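Local coordinates for mandelate racemase/muconate lactonizing enzyme family protein (Roseovarius sp. TM1035, PDB 3T9P) that is probably an isomerase-type enzyme of the mandelate racemase/muconate lactonizing enzyme family, with its exact reaction and substrate still unassigned, at residues 28-33 and 64-69; 52-57 and 100-105; 148-153 and 190-195. One frame throughout, in Å; residues are numbered along the deposited sequence.

Contact 1 of 3, residues 28-33 and 64-69; sequences LETFCN and IFHRQI. With SO4 (sulfate ion), chain D.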
loop_
_atom_site.group_PDB
_atom_site.type_symbol
_atom_site.label_atom_id
_atom_site.label_comp_id
_atom_site.label_asym_id
_atom_site.label_seq_id
_atom_site.Cartn_x
_atom_site.Cartn_y
_atom_site.Cartn_z
ATOM N N LEU A 28 -14.672 15.165 12.714
ATOM C CA LEU A 28 -14.701 14.330 11.531
ATOM C C LEU A 28 -15.605 13.147 11.795
ATOM O O LEU A 28 -15.370 12.431 12.693
ATOM C CB LEU A 28 -13.299 13.876 11.101
ATOM C CG LEU A 28 -12.379 14.936 10.484
ATOM C CD1 LEU A 28 -10.970 14.587 10.507
ATOM C CD2 LEU A 28 -12.749 15.410 9.112
ATOM N N GLU A 29 -16.613 12.997 10.964
ATOM C CA GLU A 29 -17.593 11.965 11.045
ATOM C C GLU A 29 -17.656 11.101 9.779
ATOM O O GLU A 29 -17.580 11.600 8.719
ATOM C CB GLU A 29 -18.968 12.578 11.265
ATOM C CG GLU A 29 -19.156 13.372 12.461
ATOM C CD GLU A 29 -20.356 14.282 12.362
ATOM O OE1 GLU A 29 -20.266 15.272 11.671
ATOM O OE2 GLU A 29 -21.338 13.979 12.979
ATOM N N THR A 30 -17.813 9.805 9.952
ATOM C CA THR A 30 -18.003 8.869 8.881
ATOM C C THR A 30 -19.340 8.104 8.985
ATOM O O THR A 30 -19.779 7.760 10.039
ATOM C CB THR A 30 -16.846 7.830 8.793
ATOM O OG1 THR A 30 -16.777 7.081 10.000
ATOM C CG2 THR A 30 -15.484 8.528 8.458
ATOM N N PHE A 31 -19.958 7.874 7.854
ATOM C CA PHE A 31 -21.164 7.123 7.735
ATOM C C PHE A 31 -20.875 6.104 6.639
ATOM O O PHE A 31 -20.683 6.469 5.526
ATOM C CB PHE A 31 -22.339 8.018 7.288
ATOM C CG PHE A 31 -22.625 9.209 8.166
ATOM C CD1 PHE A 31 -21.839 10.305 8.155
ATOM C CD2 PHE A 31 -23.738 9.265 8.919
ATOM C CE1 PHE A 31 -22.134 11.383 8.922
ATOM C CE2 PHE A 31 -23.997 10.334 9.680
ATOM C CZ PHE A 31 -23.187 11.382 9.684
ATOM N N CYS A 32 -20.893 4.831 6.970
ATOM C CA CYS A 32 -20.552 3.774 6.033
ATOM C C CYS A 32 -21.421 2.530 6.021
ATOM O O CYS A 32 -22.158 2.297 6.907
ATOM C CB CYS A 32 -19.104 3.346 6.281
ATOM S SG CYS A 32 -18.754 2.851 7.984
ATOM N N ASN A 33 -21.279 1.799 4.946
ATOM C CA ASN A 33 -21.626 0.423 4.762
ATOM C C ASN A 33 -20.389 -0.236 4.137
ATOM O O ASN A 33 -19.384 0.399 4.055
ATOM C CB ASN A 33 -22.917 0.143 4.039
ATOM C CG ASN A 33 -22.922 0.557 2.580
ATOM O OD1 ASN A 33 -21.934 0.654 1.913
ATOM N ND2 ASN A 33 -24.105 0.786 2.100
ATOM N N ILE A 64 -10.005 2.575 9.614
ATOM C CA ILE A 64 -8.698 3.122 9.355
ATOM C C ILE A 64 -8.688 4.661 9.417
ATOM O O ILE A 64 -7.776 5.235 9.924
ATOM C CB ILE A 64 -8.131 2.626 8.023
ATOM C CG1 ILE A 64 -7.850 1.140 8.094
ATOM C CG2 ILE A 64 -6.912 3.446 7.616
ATOM C CD1 ILE A 64 -7.434 0.504 6.876
ATOM N N PHE A 65 -9.735 5.281 8.903
ATOM C CA PHE A 65 -9.834 6.723 8.878
ATOM C C PHE A 65 -9.770 7.215 10.307
ATOM O O PHE A 65 -9.027 8.082 10.623
ATOM C CB PHE A 65 -11.177 7.144 8.263
ATOM C CG PHE A 65 -11.425 8.606 8.257
ATOM C CD1 PHE A 65 -11.106 9.354 7.165
ATOM C CD2 PHE A 65 -11.989 9.250 9.344
ATOM C CE1 PHE A 65 -11.319 10.683 7.157
ATOM C CE2 PHE A 65 -12.232 10.603 9.328
ATOM C CZ PHE A 65 -11.898 11.307 8.265
ATOM N N HIS A 66 -10.541 6.595 11.153
ATOM C CA HIS A 66 -10.578 7.084 12.562
ATOM C C HIS A 66 -9.300 6.663 13.300
ATOM O O HIS A 66 -8.851 7.369 14.193
ATOM C CB HIS A 66 -11.795 6.629 13.332
ATOM C CG HIS A 66 -13.057 7.285 12.822
ATOM N ND1 HIS A 66 -13.349 8.602 13.089
ATOM C CD2 HIS A 66 -13.996 6.857 11.956
ATOM C CE1 HIS A 66 -14.466 8.942 12.460
ATOM N NE2 HIS A 66 -14.909 7.891 11.798
ATOM N N ARG A 67 -8.715 5.549 12.966
ATOM C CA ARG A 67 -7.443 5.143 13.584
ATOM C C ARG A 67 -6.201 5.979 13.194
ATOM O O ARG A 67 -5.409 6.302 13.986
ATOM C CB ARG A 67 -7.208 3.651 13.325
ATOM C CG ARG A 67 -6.121 2.978 14.118
ATOM C CD ARG A 67 -6.501 2.447 15.486
ATOM N NE ARG A 67 -7.674 1.621 15.546
ATOM C CZ ARG A 67 -7.689 0.301 15.583
ATOM N NH1 ARG A 67 -6.581 -0.410 15.571
ATOM N NH2 ARG A 67 -8.842 -0.315 15.617
ATOM N N GLN A 68 -6.102 6.239 11.909
ATOM C CA GLN A 68 -4.922 6.754 11.280
ATOM C C GLN A 68 -4.952 8.080 10.495
ATOM O O GLN A 68 -3.921 8.606 10.210
ATOM C CB GLN A 68 -4.240 5.640 10.471
ATOM C CG GLN A 68 -3.891 4.412 11.249
ATOM C CD GLN A 68 -3.413 3.266 10.400
ATOM O OE1 GLN A 68 -2.236 3.100 10.193
ATOM N NE2 GLN A 68 -4.299 2.497 9.926
ATOM N N ILE A 69 -6.123 8.589 10.176
ATOM C CA ILE A 69 -6.243 9.887 9.547
ATOM C C ILE A 69 -6.694 10.967 10.549
ATOM O O ILE A 69 -6.003 11.905 10.760
ATOM C CB ILE A 69 -7.200 9.861 8.312
ATOM C CG1 ILE A 69 -6.796 8.781 7.311
ATOM C CG2 ILE A 69 -7.351 11.244 7.665
ATOM C CD1 ILE A 69 -5.646 8.992 6.603
HETATM S S SO4 D . -12.582 1.127 16.139
HETATM O O1 SO4 D . -13.021 1.685 17.435
HETATM O O2 SO4 D . -11.165 0.821 16.360
HETATM O O3 SO4 D . -13.376 -0.062 15.802
HETATM O O4 SO4 D . -12.684 2.087 15.006
#
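Leu-28 and Thr-30 lie on strand 28-32 and face Phe-65 and His-66 of helix 64-69. The strand and helix run nearly antiparallel, at 154°, with axes 9.7 Å apart. Thr-30 CG2 sits over one face of the Phe-65 ring, 4.1 Å from its centroid, in a CH-pi contact. Thr-30 OG1 takes the place between backbone N and carbonyl carbon (chi1 61°). There it bonds His-66 NE2 at 2.7 Å, and either group could be the donor. Leu-28 CB meets Phe-65 at the ring edge, 3.9 Å from CE2. Phe-65 CD2 also lies over the imidazole of His-66. An alanine in place of Phe-65 would probably open a gap beside Leu-28 and Thr-30 and strip one face of His-66 of its cover. Ser-386 OG holds the other imidazole nitrogen, ND1, which fixes the ring from both ends. Further along the helix, Arg-67 NH2 bonds sulfate O2 at 2.7 Å and also pairs with Asp-59 of the second subunit. Helix 58-73 thus packs on the antiparallel sheet, as in the alpha+beta capping domain of the enolase superfamily, with Phe-65 on Val-39 of strand 37-43 and Leu-28 on Leu-107 of helix 98-119.

Contact 2 of 3, residues 52-57 and 100-105; sequences QVSTYN and LRRAMT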
loop_
_atom_site.group_PDB
_atom_site.type_symbol
_atom_site.label_atom_id
_atom_site.label_comp_id
_atom_site.label_asym_id
_atom_site.label_seq_id
_atom_site.Cartn_x
_atom_site.Cartn_y
_atom_site.Cartn_z
ATOM N N GLN A 52 -15.956 11.691 0.712
ATOM C CA GLN A 52 -16.130 10.261 0.634
ATOM C C GLN A 52 -14.781 9.549 0.554
ATOM O O GLN A 52 -13.890 10.012 -0.114
ATOM C CB GLN A 52 -17.002 9.906 -0.596
ATOM C CG GLN A 52 -17.442 8.479 -0.756
ATOM C CD GLN A 52 -17.853 8.116 -2.180
ATOM O OE1 GLN A 52 -18.893 8.458 -2.638
ATOM N NE2 GLN A 52 -17.026 7.379 -2.826
ATOM N N VAL A 53 -14.685 8.450 1.267
ATOM C CA VAL A 53 -13.567 7.533 1.183
ATOM C C VAL A 53 -13.757 6.716 -0.111
ATOM O O VAL A 53 -14.783 6.761 -0.694
ATOM C CB VAL A 53 -13.371 6.633 2.438
ATOM C CG1 VAL A 53 -13.293 7.461 3.743
ATOM C CG2 VAL A 53 -14.392 5.593 2.513
ATOM N N SER A 54 -12.729 6.023 -0.539
ATOM C CA SER A 54 -12.831 5.183 -1.697
ATOM C C SER A 54 -13.949 4.139 -1.478
ATOM O O SER A 54 -14.171 3.689 -0.414
ATOM C CB SER A 54 -11.535 4.422 -1.946
ATOM O OG SER A 54 -11.646 3.605 -3.042
ATOM N N THR A 55 -14.652 3.829 -2.536
ATOM C CA THR A 55 -15.598 2.740 -2.480
ATOM C C THR A 55 -14.846 1.381 -2.305
ATOM O O THR A 55 -13.673 1.284 -2.529
ATOM C CB THR A 55 -16.462 2.666 -3.734
ATOM O OG1 THR A 55 -15.638 2.733 -4.893
ATOM C CG2 THR A 55 -17.509 3.758 -3.760
ATOM N N TYR A 56 -15.584 0.407 -1.815
ATOM C CA TYR A 56 -15.186 -0.972 -1.635
ATOM C C TYR A 56 -14.441 -1.230 -0.314
ATOM O O TYR A 56 -13.439 -0.640 -0.050
ATOM C CB TYR A 56 -14.476 -1.554 -2.843
ATOM C CG TYR A 56 -15.245 -1.425 -4.141
ATOM C CD1 TYR A 56 -16.443 -2.102 -4.329
ATOM C CD2 TYR A 56 -14.790 -0.612 -5.160
ATOM C CE1 TYR A 56 -17.146 -1.992 -5.491
ATOM C CE2 TYR A 56 -15.486 -0.489 -6.333
ATOM C CZ TYR A 56 -16.674 -1.160 -6.491
ATOM O OH TYR A 56 -17.360 -1.058 -7.616
ATOM N N ASN A 57 -14.974 -2.128 0.493
ATOM C CA ASN A 57 -14.437 -2.411 1.801
ATOM C C ASN A 57 -14.392 -1.092 2.609
ATOM O O ASN A 57 -13.515 -0.859 3.389
ATOM C CB ASN A 57 -13.084 -3.121 1.716
ATOM C CG ASN A 57 -13.204 -4.569 1.267
ATOM O OD1 ASN A 57 -12.413 -5.021 0.496
ATOM N ND2 ASN A 57 -14.176 -5.261 1.748
ATOM N N LEU A 100 -4.529 3.348 3.416
ATOM C CA LEU A 100 -4.338 4.671 4.002
ATOM C C LEU A 100 -4.846 5.770 3.042
ATOM O O LEU A 100 -5.417 6.702 3.455
ATOM C CB LEU A 100 -2.879 4.923 4.336
ATOM C CG LEU A 100 -2.455 6.153 5.162
ATOM C CD1 LEU A 100 -2.826 6.104 6.558
ATOM C CD2 LEU A 100 -1.015 6.499 5.004
ATOM N N ARG A 101 -4.551 5.603 1.770
ATOM C CA ARG A 101 -4.989 6.513 0.737
ATOM C C ARG A 101 -6.520 6.565 0.538
ATOM O O ARG A 101 -7.111 7.599 0.413
ATOM C CB ARG A 101 -4.293 6.198 -0.567
ATOM C CG ARG A 101 -2.740 6.229 -0.527
ATOM C CD ARG A 101 -2.106 7.237 0.341
ATOM N NE ARG A 101 -0.647 7.354 0.266
ATOM C CZ ARG A 101 0.027 8.408 0.666
ATOM N NH1 ARG A 101 -0.619 9.405 1.150
ATOM N NH2 ARG A 101 1.333 8.471 0.582
ATOM N N ARG A 102 -7.112 5.388 0.605
ATOM C CA ARG A 102 -8.536 5.229 0.443
ATOM C C ARG A 102 -9.199 6.041 1.564
ATOM O O ARG A 102 -10.142 6.744 1.323
ATOM C CB ARG A 102 -8.908 3.747 0.616
ATOM C CG ARG A 102 -8.723 2.825 -0.600
ATOM C CD ARG A 102 -9.037 1.384 -0.311
ATOM N NE ARG A 102 -8.750 0.523 -1.433
ATOM C CZ ARG A 102 -9.641 0.024 -2.277
ATOM N NH1 ARG A 102 -10.929 0.191 -2.081
ATOM N NH2 ARG A 102 -9.216 -0.674 -3.299
ATOM N N ALA A 103 -8.647 5.961 2.755
ATOM C CA ALA A 103 -9.156 6.711 3.884
ATOM C C ALA A 103 -8.905 8.245 3.813
ATOM O O ALA A 103 -9.789 9.041 4.050
ATOM C CB ALA A 103 -8.676 6.132 5.162
ATOM N N MET A 104 -7.684 8.567 3.426
ATOM C CA MET A 104 -7.221 10.003 3.244
ATOM C C MET A 104 -8.124 10.762 2.292
ATOM O O MET A 104 -8.362 11.948 2.478
ATOM C CB MET A 104 -5.765 10.018 2.752
ATOM C CG MET A 104 -5.203 11.429 2.538
ATOM S SD MET A 104 -3.383 11.311 2.183
ATOM C CE MET A 104 -2.889 11.009 3.888
ATOM N N THR A 105 -8.609 10.091 1.260
ATOM C CA THR A 105 -9.510 10.708 0.298
ATOM C C THR A 105 -10.729 11.329 1.010
ATOM O O THR A 105 -11.197 12.354 0.549
ATOM C CB THR A 105 -9.991 9.675 -0.761
ATOM O OG1 THR A 105 -8.837 9.209 -1.468
ATOM C CG2 THR A 105 -11.046 10.203 -1.687
HETATM O O HOH W 1 -12.380 1.808 0.512
#
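Arg-102 reaches along Ser-54 because its CG is anti to its own carbonyl carbon (chi1 -82°) and the chain then runs extended from CG to NE. This lays the aliphatic part against the serine, with Ser-54 CB 3.5 Å from Arg-102 CG. It also carries the guanidinium to the loop beyond. Thr-105 has CG2 anti to its backbone N, and this methyl rests 3.3 Å from Gln-52 O.

The two backbones are joined by one hydrogen bond. Ser-54 N donates to Arg-102 O at 3.3 Å with an N-H...O angle of 164°, the donor tilted 33° from the carbonyl plane. Val-53 CB packs on the same oxygen at 3.4 Å. At the far end of the arginine, NH1 comes within 3.0 Å of Thr-55 O, which lies at the guanidinium edge. A water bridges the loop, 2.8 Å from Ser-54 O and 2.7 Å from Tyr-56 O, with a weak bond from Arg-102 NH1. Firm partners lie on the other nitrogens: NE bonds Ser-98 OG, and NH2 bonds Lys-94 O of the second subunit. This buried charge therefore ties the loop, its own helix and the dimer partner together.

Segment 52-57 links strand 48-52 to helix 58-73. In the capping domain of the enolase superfamily, this places it on helix 98-119 beside the barrel domain. Thr-61 touches Val-53, Arg-102 and Ala-103. From the barrel, helix 281-284 covers the contact. The hydroxyl of Thr-105 lies between Met-282 O and Arg-101 O of its own helix, either of which could take its proton, and Tyr-283 touches Ser-54 and Arg-102.

Contact 3 of 3, residues 148-153 and 190-195; sequences EDEAER and PTVSRA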
loop_
_atom_site.group_PDB
_atom_site.type_symbol
_atom_site.label_atom_id
_atom_site.label_comp_id
_atom_site.label_asym_id
_atom_site.label_seq_id
_atom_site.Cartn_x
_atom_site.Cartn_y
_atom_site.Cartn_z
ATOM N N GLU A 148 -22.763 -9.469 -28.464
ATOM C CA GLU A 148 -24.021 -8.989 -28.936
ATOM C C GLU A 148 -24.794 -8.176 -27.943
ATOM O O GLU A 148 -25.319 -7.189 -28.277
ATOM C CB GLU A 148 -24.814 -10.138 -29.563
ATOM C CG GLU A 148 -24.031 -10.860 -30.705
ATOM C CD GLU A 148 -22.918 -11.854 -30.225
ATOM O OE1 GLU A 148 -22.823 -12.185 -29.046
ATOM O OE2 GLU A 148 -22.121 -12.312 -31.072
ATOM N N ASP A 149 -24.841 -8.618 -26.705
ATOM C CA ASP A 149 -25.462 -7.858 -25.669
ATOM C C ASP A 149 -24.750 -6.523 -25.365
ATOM O O ASP A 149 -25.387 -5.542 -25.132
ATOM C CB ASP A 149 -25.629 -8.689 -24.417
ATOM C CG ASP A 149 -26.759 -9.712 -24.537
ATOM O OD1 ASP A 149 -27.486 -9.706 -25.515
ATOM O OD2 ASP A 149 -26.916 -10.506 -23.645
ATOM N N GLU A 150 -23.437 -6.522 -25.345
ATOM C CA GLU A 150 -22.663 -5.298 -25.130
ATOM C C GLU A 150 -22.909 -4.325 -26.279
ATOM O O GLU A 150 -23.162 -3.202 -26.063
ATOM C CB GLU A 150 -21.171 -5.613 -25.004
ATOM C CG GLU A 150 -20.331 -4.449 -24.501
ATOM C CD GLU A 150 -20.611 -4.117 -23.047
ATOM O OE1 GLU A 150 -19.762 -4.437 -22.189
ATOM O OE2 GLU A 150 -21.680 -3.537 -22.764
ATOM N N ALA A 151 -22.931 -4.819 -27.497
ATOM C CA ALA A 151 -23.205 -3.983 -28.657
ATOM C C ALA A 151 -24.567 -3.346 -28.631
ATOM O O ALA A 151 -24.698 -2.178 -28.859
ATOM C CB ALA A 151 -23.050 -4.767 -29.909
ATOM N N GLU A 152 -25.571 -4.145 -28.285
ATOM C CA GLU A 152 -26.907 -3.644 -28.232
ATOM C C GLU A 152 -27.091 -2.601 -27.169
ATOM O O GLU A 152 -27.698 -1.594 -27.431
ATOM C CB GLU A 152 -27.987 -4.733 -28.102
ATOM C CG GLU A 152 -29.387 -4.218 -28.501
ATOM C CD GLU A 152 -29.409 -3.168 -29.709
ATOM O OE1 GLU A 152 -29.068 -3.515 -30.861
ATOM O OE2 GLU A 152 -29.779 -1.987 -29.482
ATOM N N ARG A 153 -26.551 -2.817 -25.977
ATOM C CA ARG A 153 -26.803 -1.782 -24.988
ATOM C C ARG A 153 -26.029 -0.518 -25.377
ATOM O O ARG A 153 -26.511 0.563 -25.114
ATOM C CB ARG A 153 -26.568 -2.258 -23.553
ATOM C CG ARG A 153 -25.144 -2.500 -23.143
ATOM C CD ARG A 153 -25.100 -2.738 -21.619
ATOM N NE ARG A 153 -23.725 -3.089 -21.203
ATOM C CZ ARG A 153 -23.337 -3.175 -19.939
ATOM N NH1 ARG A 153 -24.179 -2.880 -18.941
ATOM N NH2 ARG A 153 -22.062 -3.547 -19.666
ATOM N N PRO A 190 -14.329 -6.884 -32.814
ATOM C CA PRO A 190 -15.046 -6.456 -34.081
ATOM C C PRO A 190 -16.544 -6.330 -33.909
ATOM O O PRO A 190 -17.165 -5.389 -34.439
ATOM C CB PRO A 190 -14.624 -7.544 -35.144
ATOM C CG PRO A 190 -14.310 -8.818 -34.354
ATOM C CD PRO A 190 -13.562 -8.127 -33.021
ATOM N N THR A 191 -17.152 -7.170 -33.084
ATOM C CA THR A 191 -18.601 -7.020 -32.945
ATOM C C THR A 191 -19.085 -5.694 -32.396
ATOM O O THR A 191 -20.102 -5.162 -32.861
ATOM C CB THR A 191 -19.196 -8.244 -32.056
ATOM O OG1 THR A 191 -18.813 -9.449 -32.689
ATOM C CG2 THR A 191 -20.667 -8.171 -31.856
ATOM N N VAL A 192 -18.488 -5.232 -31.300
ATOM C CA VAL A 192 -18.931 -3.982 -30.675
ATOM C C VAL A 192 -18.535 -2.788 -31.606
ATOM O O VAL A 192 -19.336 -1.866 -31.862
ATOM C CB VAL A 192 -18.320 -3.851 -29.235
ATOM C CG1 VAL A 192 -18.652 -2.488 -28.619
ATOM C CG2 VAL A 192 -18.915 -4.928 -28.360
ATOM N N SER A 193 -17.336 -2.862 -32.140
ATOM C CA SER A 193 -16.820 -1.802 -32.986
ATOM C C SER A 193 -17.687 -1.611 -34.268
ATOM O O SER A 193 -18.079 -0.453 -34.582
ATOM C CB SER A 193 -15.391 -2.132 -33.403
ATOM O OG SER A 193 -14.927 -1.132 -34.316
ATOM N N ARG A 194 -18.029 -2.715 -34.969
ATOM C CA ARG A 194 -18.889 -2.566 -36.167
ATOM C C ARG A 194 -20.268 -2.141 -35.751
ATOM O O ARG A 194 -20.832 -1.339 -36.437
ATOM C CB ARG A 194 -18.880 -3.813 -37.072
ATOM C CG ARG A 194 -17.431 -4.289 -37.584
ATOM C CD ARG A 194 -17.449 -5.689 -38.296
ATOM N NE ARG A 194 -18.097 -5.550 -39.610
ATOM C CZ ARG A 194 -19.408 -5.706 -39.860
ATOM N NH1 ARG A 194 -20.252 -6.087 -38.902
ATOM N NH2 ARG A 194 -19.892 -5.518 -41.089
ATOM N N ALA A 195 -20.840 -2.599 -34.625
ATOM C CA ALA A 195 -22.175 -2.105 -34.244
ATOM C C ALA A 195 -22.116 -0.595 -33.999
ATOM O O ALA A 195 -23.018 0.116 -34.389
ATOM C CB ALA A 195 -22.739 -2.798 -32.985
#
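Helices 147-161 and 184-196 are neighbours on the outside of the beta/alpha barrel, and Ala-151 meets Thr-191, Val-192 and Ala-195 where they touch. The axes of segments 148-153 and 190-195 pass 8.7 Å apart and cross at -22°, with both helices running the same way. The small Ala-151 and Ala-195 are consistent with this spacing. Ala-151 CB lies 3.7 Å from Ala-195 CB, methyl against methyl. One turn earlier on the second helix, the same Ala-151 methyl lies near the backbone oxygen of Thr-191.

Val-192 fills the inner side of the contact. With CG2 anti to the carbonyl carbon, Val-192 turns this methyl to the first helix, 4.1 Å from Ala-151 N. This methyl also touches Glu-150 CB at 4.1 Å, so the glutamate contributes its hydrocarbon part here. On the outer side, Thr-191 CG2 lies 4.2 Å from Glu-148 N. The threonine hydroxyl turns back on its own helix and bonds Ala-187 O.

No hydrogen bond crosses between the segments. Glu-150 and Arg-153 find their partners within the first helix and beyond it. Arg-153 NE donates to Glu-150 OE2 at 2.6 Å, nearly straight at 165°, in a salt bridge that lies in the guanidinium plane. Glu-150 OE1 bonds Ser-140 OG, and Arg-153 NH1 pairs with Glu-337.

Helix 147-161 joins strand 132-139 to the parallel strand 165-169, a beta-alpha-beta crossover, and helix 184-196 leads on to strand 201-205. Near-parallel packing of such successive outer helices is characteristic of the barrel domain of the enolase superfamily.

Overall arrangement
Contacts 1 and 2 belong to the N-terminal domain and touch each other, with Phe-65 CD1 3.4 Å from Ala-103 O and Ile-69 packed on helix 98-119. Both are buried, and both reach the second subunit, through Arg-67 in one and Arg-102 in the other. Contact 1 joins sheet to helix by an aromatic ring and one hydroxyl-imidazole bond. Contact 2 fastens a loop to a helix with backbone, arginine and water. Contact 3 stands apart, its centre about 42 Å from that of contact 1 and about 34 Å from that of contact 2. It is partly buried on the barrel exterior. Between segments 148-153 and 190-195 there is no hydrogen bond, and packing does the work.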